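Local coordinates for LPXTG-motif cell wall anchor domain protein (Mobiluncus mulieris, PDB 5U5O), which is a giant bacterial adhesin, probably displayed at the cell surface, whose Ig-like domains carry intramolecular disulfide, isopeptide and ester cross-links, at residues 63-71 and 132-140; 194-203 and 222-233. All coordinates share one frame; numbering follows the deposited sequence.

How the contacts relate
The two contacts lie in different domains of this adhesin fragment. Contact 1 belongs to the T-Q ester bond domain, and contact 2 to the DUF5979 domain that follows it. Their centres are 49 Å apart and their nearest atoms about 18 Å apart, so they do not touch. They lie on opposite sides of the chain's centre. Strand 150-178, interrupted by a bulge or short loop, pairs with strands of both domains and so links them. Contact 1 is a surface contact between a hairpin loop and a strand. Contact 2 is a regular antiparallel strand pair that carries the Cys200 and Cys228 disulfide pair.

Contact 1: residues 63-71 and 132-140; sequences LAKAATTVK and YEKVNDTEV
Lys65, Ala67 and Thr69 of strand 64-71 meet the hairpin segment 132-140 in a surface contact on the T-Q ester bond domain. The backbone is joined at one point. Ala67 N donates to Asp137 O at 3.0 Å. The donor stands above the carbonyl plane, 71° out of it, so this is not regular strand pairing. Ala67 points its methyl into the loop. Ala67 CB is 3.5 Å from Asn136 O. Val135 CG2 lies 3.8 Å from Ala67 CB, and Val140 CG2 closes in more loosely. On one flank, Lys65 runs an extended chain past Thr138 to a salt bridge, with Lys65 NZ 2.8 Å from Glu139 OE2. Its CG lies anti to the carbonyl carbon (chi1 -64°), which starts the chain along this path. The ammonium meets the carboxylate on its anti side, 29° out of plane. On the other flank, Thr69 CG2 lies 3.7 Å from Tyr132 OH and also touches Val135 CG1. The two side chains of Thr69 and Tyr132 cross at about a right angle. The loop is held in shape by Asn136. Asn136 OD1 accepts three bonds, from Thr138 N, Thr138 OG1 and Glu139 N, the last at 2.8 Å. This is an Asx turn extended to an Asx motif, and it fixes the loop that offers the Asp137 carbonyl. Loop 136-139 links strand 134-135 to strand 140-142. Strand 64-71 pairs with strand 43-52 through the backbones of Ala66, Thr68 and Val70, while the side chains of these three residues pack against strand 94-104. Tyr132 and Val140 lean on Trp127 of strand 118-127. The side chains of Lys65 and Ala67 face the hairpin, while those of Ala66 and Thr68 point away from it.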
loop_
_atom_site.group_PDB
_atom_site.type_symbol
_atom_site.label_atom_id
_atom_site.label_comp_id
_atom_site.label_asym_id
_atom_site.label_seq_id
_atom_site.Cartn_x
_atom_site.Cartn_y
_atom_site.Cartn_z
ATOM N N LEU A 63 -3.208 14.502 6.032
ATOM C CA LEU A 63 -2.119 14.330 5.074
ATOM C C LEU A 63 -2.082 15.466 4.063
ATOM O O LEU A 63 -1.029 15.782 3.521
ATOM C CB LEU A 63 -2.282 13.003 4.331
ATOM C CG LEU A 63 -2.192 11.736 5.181
ATOM C CD1 LEU A 63 -2.755 10.531 4.445
ATOM C CD2 LEU A 63 -0.749 11.488 5.588
ATOM N N ALA A 64 -3.250 16.036 3.774
ATOM C CA ALA A 64 -3.369 17.150 2.845
ATOM C C ALA A 64 -4.646 17.892 3.199
ATOM O O ALA A 64 -5.594 17.304 3.742
ATOM C CB ALA A 64 -3.484 16.646 1.430
ATOM N N LYS A 65 -4.653 19.179 2.873
ATOM C CA LYS A 65 -5.801 20.061 3.089
ATOM C C LYS A 65 -5.928 21.023 1.928
ATOM O O LYS A 65 -4.920 21.443 1.365
ATOM C CB LYS A 65 -5.614 20.885 4.357
ATOM C CG LYS A 65 -5.564 20.122 5.661
ATOM C CD LYS A 65 -5.337 21.110 6.794
ATOM C CE LYS A 65 -5.302 20.428 8.145
ATOM N NZ LYS A 65 -5.314 21.433 9.243
ATOM N N ALA A 66 -7.144 21.400 1.567
ATOM C CA ALA A 66 -7.398 22.433 0.564
ATOM C C ALA A 66 -8.650 23.193 0.927
ATOM O O ALA A 66 -9.606 22.608 1.458
ATOM C CB ALA A 66 -7.601 21.826 -0.808
ATOM N N ALA A 67 -8.704 24.479 0.600
ATOM C CA ALA A 67 -9.925 25.281 0.835
ATOM C C ALA A 67 -10.008 26.337 -0.232
ATOM O O ALA A 67 -8.977 26.756 -0.771
ATOM C CB ALA A 67 -9.906 25.908 2.222
ATOM N N THR A 68 -11.224 26.741 -0.569
ATOM C CA THR A 68 -11.463 27.764 -1.591
ATOM C C THR A 68 -12.888 28.290 -1.470
ATOM O O THR A 68 -13.677 27.760 -0.684
ATOM C CB THR A 68 -11.221 27.216 -3.022
ATOM O OG1 THR A 68 -11.286 28.282 -3.984
ATOM C CG2 THR A 68 -12.214 26.116 -3.408
ATOM N N THR A 69 -13.208 29.327 -2.237
ATOM C CA THR A 69 -14.565 29.831 -2.344
ATOM C C THR A 69 -15.132 29.472 -3.704
ATOM O O THR A 69 -14.380 29.344 -4.686
ATOM C CB THR A 69 -14.654 31.340 -2.105
ATOM O OG1 THR A 69 -13.684 32.007 -2.898
ATOM C CG2 THR A 69 -14.433 31.662 -0.639
ATOM N N VAL A 70 -16.457 29.296 -3.746
ATOM C CA VAL A 70 -17.192 28.902 -4.949
ATOM C C VAL A 70 -18.460 29.740 -5.060
ATOM O O VAL A 70 -19.280 29.736 -4.142
ATOM C CB VAL A 70 -17.636 27.431 -4.884
ATOM C CG1 VAL A 70 -18.508 27.083 -6.083
ATOM C CG2 VAL A 70 -16.442 26.495 -4.802
ATOM N N LYS A 71 -18.628 30.445 -6.168
ATOM C CA LYS A 71 -19.858 31.168 -6.453
ATOM C C LYS A 71 -20.684 30.266 -7.336
ATOM O O LYS A 71 -20.342 29.968 -8.466
ATOM C CB LYS A 71 -19.595 32.515 -7.108
ATOM C CG LYS A 71 -20.880 33.341 -7.178
ATOM C CD LYS A 71 -20.627 34.758 -7.656
ATOM C CE LYS A 71 -21.908 35.566 -7.606
ATOM N NZ LYS A 71 -21.654 36.968 -8.001
ATOM N N TYR A 132 -17.716 32.655 7.689
ATOM C CA TYR A 132 -16.279 32.432 7.846
ATOM C C TYR A 132 -15.561 33.781 7.882
ATOM O O TYR A 132 -15.910 34.683 7.128
ATOM C CB TYR A 132 -15.732 31.517 6.724
ATOM C CG TYR A 132 -16.170 31.844 5.295
ATOM C CD1 TYR A 132 -17.373 31.367 4.787
ATOM C CD2 TYR A 132 -15.351 32.589 4.433
ATOM C CE1 TYR A 132 -17.773 31.645 3.484
ATOM C CE2 TYR A 132 -15.747 32.871 3.125
ATOM C CZ TYR A 132 -16.955 32.391 2.650
ATOM O OH TYR A 132 -17.369 32.664 1.358
ATOM N N GLU A 133 -14.582 33.919 8.783
ATOM C CA GLU A 133 -13.798 35.165 8.908
ATOM C C GLU A 133 -12.914 35.358 7.685
ATOM O O GLU A 133 -12.813 36.457 7.152
ATOM C CB GLU A 133 -12.953 35.170 10.185
ATOM N N LYS A 134 -12.285 34.274 7.246
ATOM C CA LYS A 134 -11.541 34.253 5.978
ATOM C C LYS A 134 -11.234 32.817 5.558
ATOM O O LYS A 134 -11.480 31.858 6.303
ATOM C CB LYS A 134 -10.236 35.064 6.072
ATOM C CG LYS A 134 -9.373 34.681 7.254
ATOM C CD LYS A 134 -7.978 35.270 7.154
ATOM C CE LYS A 134 -7.250 35.135 8.477
ATOM N NZ LYS A 134 -7.154 33.716 8.928
ATOM N N VAL A 135 -10.697 32.690 4.353
ATOM C CA VAL A 135 -10.295 31.409 3.804
ATOM C C VAL A 135 -8.893 31.579 3.245
ATOM O O VAL A 135 -8.607 32.548 2.530
ATOM C CB VAL A 135 -11.326 30.920 2.751
ATOM C CG1 VAL A 135 -11.302 31.766 1.490
ATOM C CG2 VAL A 135 -11.134 29.457 2.396
ATOM N N ASN A 136 -8.008 30.665 3.623
ATOM C CA ASN A 136 -6.711 30.563 2.980
ATOM C C ASN A 136 -6.750 29.293 2.131
ATOM O O ASN A 136 -7.813 28.683 2.021
ATOM C CB ASN A 136 -5.577 30.654 4.014
ATOM C CG ASN A 136 -5.541 29.497 5.002
ATOM O OD1 ASN A 136 -5.895 28.365 4.679
ATOM N ND2 ASN A 136 -5.069 29.780 6.215
ATOM N N ASP A 137 -5.639 28.872 1.541
ATOM C CA ASP A 137 -5.711 27.738 0.604
ATOM C C ASP A 137 -5.717 26.346 1.254
ATOM O O ASP A 137 -5.820 25.331 0.527
ATOM C CB ASP A 137 -4.641 27.839 -0.481
ATOM C CG ASP A 137 -3.211 27.653 0.033
ATOM O OD1 ASP A 137 -2.973 27.308 1.219
ATOM O OD2 ASP A 137 -2.311 27.870 -0.796
ATOM N N THR A 138 -5.656 26.323 2.600
ATOM C CA THR A 138 -5.740 25.081 3.369
ATOM C C THR A 138 -6.937 24.962 4.316
ATOM O O THR A 138 -7.409 23.856 4.523
ATOM C CB THR A 138 -4.445 24.830 4.185
ATOM O OG1 THR A 138 -4.194 25.946 5.050
ATOM C CG2 THR A 138 -3.230 24.605 3.266
ATOM N N GLU A 139 -7.394 26.069 4.912
ATOM C CA GLU A 139 -8.409 26.025 5.969
ATOM C C GLU A 139 -9.369 27.190 5.858
ATOM O O GLU A 139 -9.020 28.244 5.320
ATOM C CB GLU A 139 -7.751 26.094 7.347
ATOM C CG GLU A 139 -6.773 24.978 7.657
ATOM C CD GLU A 139 -6.246 25.055 9.076
ATOM O OE1 GLU A 139 -5.903 26.170 9.529
ATOM O OE2 GLU A 139 -6.174 24.001 9.741
ATOM N N VAL A 140 -10.577 26.968 6.366
ATOM C CA VAL A 140 -11.553 28.019 6.600
ATOM C C VAL A 140 -11.471 28.386 8.083
ATOM O O VAL A 140 -11.528 27.506 8.947
ATOM C CB VAL A 140 -12.977 27.526 6.256
ATOM C CG1 VAL A 140 -14.029 28.592 6.565
ATOM C CG2 VAL A 140 -13.072 27.102 4.789
#

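Contact 2: residues 194-203 and 222-233; sequences YKFTVKCVQK and IPLGDTCTISED
Phe196 and Glu232 face each other across an antiparallel strand pair, and their side chains cross. The aliphatic part of Glu232 covers one face of the ring: Glu232 CG lies 4.0 Å from the Phe196 centroid in a CH-pi contact. The carboxylate is turned 36° from the ring plane. Glu232 also lies alongside Tyr194, pointing the same way, and the Tyr194 ring is nearly perpendicular to the carboxylate (88°). Ile230 CG2 approaches the Phe196 ring obliquely, 3.8 Å from Phe196 CD1. Val198, Cys200 and Cys228 continue this same sheet face. It packs on Leu171 and Leu173 of strand 150-178. The other face carries Thr197, Lys199, Thr229 and Ser231. There one water bridges Thr197 O, Thr229 OG1 and Ser231 OG, and Ser231 also bonds Glu264. At the far end the Asp226 carboxylate reaches across to the turn after strand 194-200. Asp226 OD1 takes Gln202 N at 2.7 Å. Asp226 OD2 takes Lys203 N at 2.8 Å. Each is met on its syn side. This two-pronged grip holds the turn. Cys200 and Cys228 form a non-hydrogen-bonded pair and are a known disulfide. Both cysteines have two conformers, and the state of the bond in the one given is doubtful. A cross-strand disulfide in an antiparallel sheet is one of the internal cross-links of this Ig-like adhesin.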
loop_
_atom_site.group_PDB
_atom_site.type_symbol
_atom_site.label_atom_id
_atom_site.label_comp_id
_atom_site.label_asym_id
_atom_site.label_seq_id
_atom_site.Cartn_x
_atom_site.Cartn_y
_atom_site.Cartn_z
ATOM N N TYR A 194 15.434 -32.030 0.917
ATOM C CA TYR A 194 16.136 -31.006 1.665
ATOM C C TYR A 194 15.126 -30.009 2.226
ATOM O O TYR A 194 14.362 -29.401 1.478
ATOM C CB TYR A 194 17.167 -30.328 0.750
ATOM C CG TYR A 194 18.173 -31.319 0.119
ATOM C CD1 TYR A 194 19.241 -31.807 0.865
ATOM C CD2 TYR A 194 17.954 -31.847 -1.145
ATOM C CE1 TYR A 194 20.145 -32.711 0.314
ATOM C CE2 TYR A 194 18.889 -32.744 -1.722
ATOM C CZ TYR A 194 19.931 -33.198 -0.942
ATOM O OH TYR A 194 20.889 -34.100 -1.438
ATOM N N LYS A 195 15.160 -29.861 3.541
ATOM C CA LYS A 195 14.140 -29.084 4.242
ATOM C C LYS A 195 14.585 -27.655 4.448
ATOM O O LYS A 195 15.691 -27.410 4.941
ATOM C CB LYS A 195 13.839 -29.700 5.591
ATOM C CG LYS A 195 12.770 -28.959 6.364
ATOM C CD LYS A 195 12.606 -29.540 7.751
ATOM C CE LYS A 195 11.744 -28.658 8.643
ATOM N NZ LYS A 195 11.473 -29.331 9.944
ATOM N N PHE A 196 13.695 -26.718 4.113
ATOM C CA PHE A 196 13.954 -25.307 4.234
ATOM C C PHE A 196 12.832 -24.604 4.981
ATOM O O PHE A 196 11.659 -25.017 4.940
ATOM C CB PHE A 196 14.085 -24.647 2.871
ATOM C CG PHE A 196 15.369 -24.995 2.182
ATOM C CD1 PHE A 196 16.507 -24.234 2.388
ATOM C CD2 PHE A 196 15.439 -26.094 1.347
ATOM C CE1 PHE A 196 17.703 -24.561 1.757
ATOM C CE2 PHE A 196 16.637 -26.440 0.725
ATOM C CZ PHE A 196 17.755 -25.649 0.922
ATOM N N THR A 197 13.212 -23.521 5.643
ATOM C CA THR A 197 12.278 -22.572 6.239
ATOM C C THR A 197 12.648 -21.189 5.779
ATOM O O THR A 197 13.814 -20.775 5.916
ATOM C CB THR A 197 12.316 -22.660 7.773
ATOM O OG1 THR A 197 12.101 -24.014 8.155
ATOM C CG2 THR A 197 11.257 -21.802 8.407
ATOM N N VAL A 198 11.718 -20.494 5.140
ATOM C CA VAL A 198 11.923 -19.140 4.640
ATOM C C VAL A 198 11.044 -18.221 5.490
ATOM O O VAL A 198 9.806 -18.481 5.677
ATOM C CB VAL A 198 11.516 -19.045 3.172
ATOM C CG1 VAL A 198 11.526 -17.604 2.675
ATOM C CG2 VAL A 198 12.462 -19.893 2.333
ATOM N N LYS A 199 11.613 -17.173 6.050
ATOM C CA LYS A 199 10.883 -16.243 6.906
ATOM C C LYS A 199 11.118 -14.855 6.394
ATOM O O LYS A 199 12.259 -14.501 6.033
ATOM C CB LYS A 199 11.418 -16.344 8.315
ATOM C CG LYS A 199 11.218 -17.695 8.954
ATOM C CD LYS A 199 11.690 -17.673 10.401
ATOM C CE LYS A 199 11.408 -18.990 11.090
ATOM N NZ LYS A 199 11.876 -19.011 12.501
ATOM N N CYS A 200 10.063 -14.037 6.369
ATOM C CA CYS A 200 10.212 -12.669 5.948
ATOM C C CYS A 200 9.695 -11.799 7.081
ATOM O O CYS A 200 8.538 -11.958 7.541
ATOM C CB CYS A 200 9.469 -12.419 4.675
ATOM S SG CYS A 200 9.965 -13.452 3.249
ATOM N N VAL A 201 10.536 -10.895 7.568
ATOM C CA VAL A 201 10.266 -10.248 8.857
ATOM C C VAL A 201 9.091 -9.265 8.790
ATOM O O VAL A 201 8.173 -9.360 9.609
ATOM C CB VAL A 201 11.523 -9.640 9.535
ATOM C CG1 VAL A 201 12.049 -8.435 8.788
ATOM C CG2 VAL A 201 11.233 -9.261 10.991
ATOM N N GLN A 202 9.049 -8.373 7.800
ATOM C CA GLN A 202 7.927 -7.405 7.647
ATOM C C GLN A 202 6.670 -8.110 7.162
ATOM O O GLN A 202 5.565 -7.781 7.632
ATOM C CB GLN A 202 8.311 -6.264 6.693
ATOM C CG GLN A 202 9.545 -5.474 7.132
ATOM C CD GLN A 202 9.318 -4.710 8.421
ATOM O OE1 GLN A 202 8.182 -4.393 8.754
ATOM N NE2 GLN A 202 10.386 -4.416 9.139
ATOM N N LYS A 203 6.773 -9.082 6.271
ATOM C CA LYS A 203 5.611 -9.896 5.889
ATOM C C LYS A 203 5.036 -10.637 7.095
ATOM O O LYS A 203 3.818 -10.838 7.191
ATOM C CB LYS A 203 5.963 -10.918 4.789
ATOM C CG LYS A 203 4.715 -11.435 4.076
ATOM C CD LYS A 203 4.978 -12.514 3.038
ATOM C CE LYS A 203 3.654 -13.067 2.521
ATOM N NZ LYS A 203 3.802 -14.107 1.481
ATOM N N ILE A 222 5.996 -10.644 -1.030
ATOM C CA ILE A 222 6.937 -10.146 -0.040
ATOM C C ILE A 222 6.994 -8.613 -0.156
ATOM O O ILE A 222 7.285 -8.097 -1.243
ATOM C CB ILE A 222 8.345 -10.761 -0.220
ATOM C CG1 ILE A 222 8.236 -12.293 -0.126
ATOM C CG2 ILE A 222 9.254 -10.215 0.858
ATOM C CD1 ILE A 222 9.533 -13.035 -0.440
ATOM N N PRO A 223 6.765 -7.880 0.959
ATOM C CA PRO A 223 6.879 -6.419 0.931
ATOM C C PRO A 223 8.246 -5.959 0.387
ATOM O O PRO A 223 9.277 -6.542 0.704
ATOM C CB PRO A 223 6.728 -6.036 2.404
ATOM C CG PRO A 223 5.871 -7.106 2.980
ATOM C CD PRO A 223 6.336 -8.360 2.281
ATOM N N LEU A 224 8.236 -4.917 -0.428
ATOM C CA LEU A 224 9.447 -4.361 -0.995
ATOM C C LEU A 224 10.324 -3.770 0.105
ATOM O O LEU A 224 9.892 -2.960 0.922
ATOM C CB LEU A 224 9.083 -3.333 -2.045
ATOM C CG LEU A 224 8.398 -3.928 -3.284
ATOM C CD1 LEU A 224 7.918 -2.802 -4.187
ATOM C CD2 LEU A 224 9.310 -4.886 -4.049
ATOM N N GLY A 225 11.570 -4.238 0.137
ATOM C CA GLY A 225 12.508 -3.907 1.195
ATOM C C GLY A 225 12.560 -4.847 2.370
ATOM O O GLY A 225 13.260 -4.570 3.343
ATOM N N ASP A 226 11.815 -5.956 2.306
ATOM C CA ASP A 226 11.795 -6.889 3.408
ATOM C C ASP A 226 13.135 -7.621 3.509
ATOM O O ASP A 226 13.935 -7.715 2.538
ATOM C CB ASP A 226 10.654 -7.907 3.251
ATOM C CG ASP A 226 10.116 -8.398 4.570
ATOM O OD1 ASP A 226 10.736 -8.141 5.642
ATOM O OD2 ASP A 226 9.031 -9.038 4.549
ATOM N N THR A 227 13.415 -8.059 4.727
ATOM C CA THR A 227 14.538 -8.945 5.007
ATOM C C THR A 227 13.985 -10.355 5.113
ATOM O O THR A 227 13.055 -10.608 5.897
ATOM C CB THR A 227 15.213 -8.559 6.331
ATOM O OG1 THR A 227 15.774 -7.252 6.203
ATOM C CG2 THR A 227 16.329 -9.529 6.726
ATOM N N CYS A 228 14.549 -11.285 4.317
ATOM C CA CYS A 228 14.093 -12.650 4.304
ATOM C C CYS A 228 15.263 -13.572 4.745
ATOM O O CYS A 228 16.427 -13.376 4.278
ATOM C CB CYS A 228 13.705 -12.954 2.901
ATOM S SG CYS A 228 13.598 -14.666 2.406
ATOM N N THR A 229 14.995 -14.547 5.582
ATOM C CA THR A 229 15.973 -15.546 5.980
ATOM C C THR A 229 15.591 -16.876 5.369
ATOM O O THR A 229 14.409 -17.222 5.216
ATOM C CB THR A 229 16.135 -15.648 7.507
ATOM O OG1 THR A 229 14.901 -16.036 8.123
ATOM C CG2 THR A 229 16.589 -14.316 8.096
ATOM N N ILE A 230 16.630 -17.626 4.990
ATOM C CA ILE A 230 16.490 -18.971 4.468
ATOM C C ILE A 230 17.310 -19.857 5.396
ATOM O O ILE A 230 18.514 -19.600 5.594
ATOM C CB ILE A 230 17.067 -19.050 3.026
ATOM C CG1 ILE A 230 16.364 -18.069 2.103
ATOM C CG2 ILE A 230 16.920 -20.457 2.470
ATOM C CD1 ILE A 230 17.102 -17.804 0.813
ATOM N N SER A 231 16.713 -20.929 5.895
ATOM C CA SER A 231 17.346 -21.838 6.839
ATOM C C SER A 231 17.159 -23.247 6.339
ATOM O O SER A 231 16.019 -23.700 6.174
ATOM C CB SER A 231 16.673 -21.740 8.217
ATOM O OG SER A 231 16.690 -20.420 8.724
ATOM N N GLU A 232 18.260 -23.951 6.092
ATOM C CA GLU A 232 18.197 -25.358 5.724
ATOM C C GLU A 232 18.383 -26.236 6.947
ATOM O O GLU A 232 19.172 -25.922 7.824
ATOM C CB GLU A 232 19.304 -25.699 4.709
ATOM C CG GLU A 232 19.094 -27.055 4.069
ATOM C CD GLU A 232 20.096 -27.379 2.986
ATOM O OE1 GLU A 232 20.780 -26.462 2.473
ATOM O OE2 GLU A 232 20.140 -28.574 2.654
ATOM N N ASP A 233 17.699 -27.374 6.980
ATOM C CA ASP A 233 18.010 -28.415 7.939
ATOM C C ASP A 233 19.249 -29.168 7.472
ATOM O O ASP A 233 19.163 -30.181 6.776
ATOM C CB ASP A 233 16.805 -29.362 8.098
ATOM C CG ASP A 233 17.015 -30.437 9.150
ATOM O OD1 ASP A 233 18.130 -30.606 9.694
ATOM O OD2 ASP A 233 16.019 -31.126 9.455
HETATM O O HOH W 1 17.200 -31.276 4.966
HETATM O O HOH W 2 13.925 -29.993 10.833
HETATM O O HOH W 3 14.572 -18.799 7.942
HETATM O O HOH W 4 14.477 -25.696 7.926
#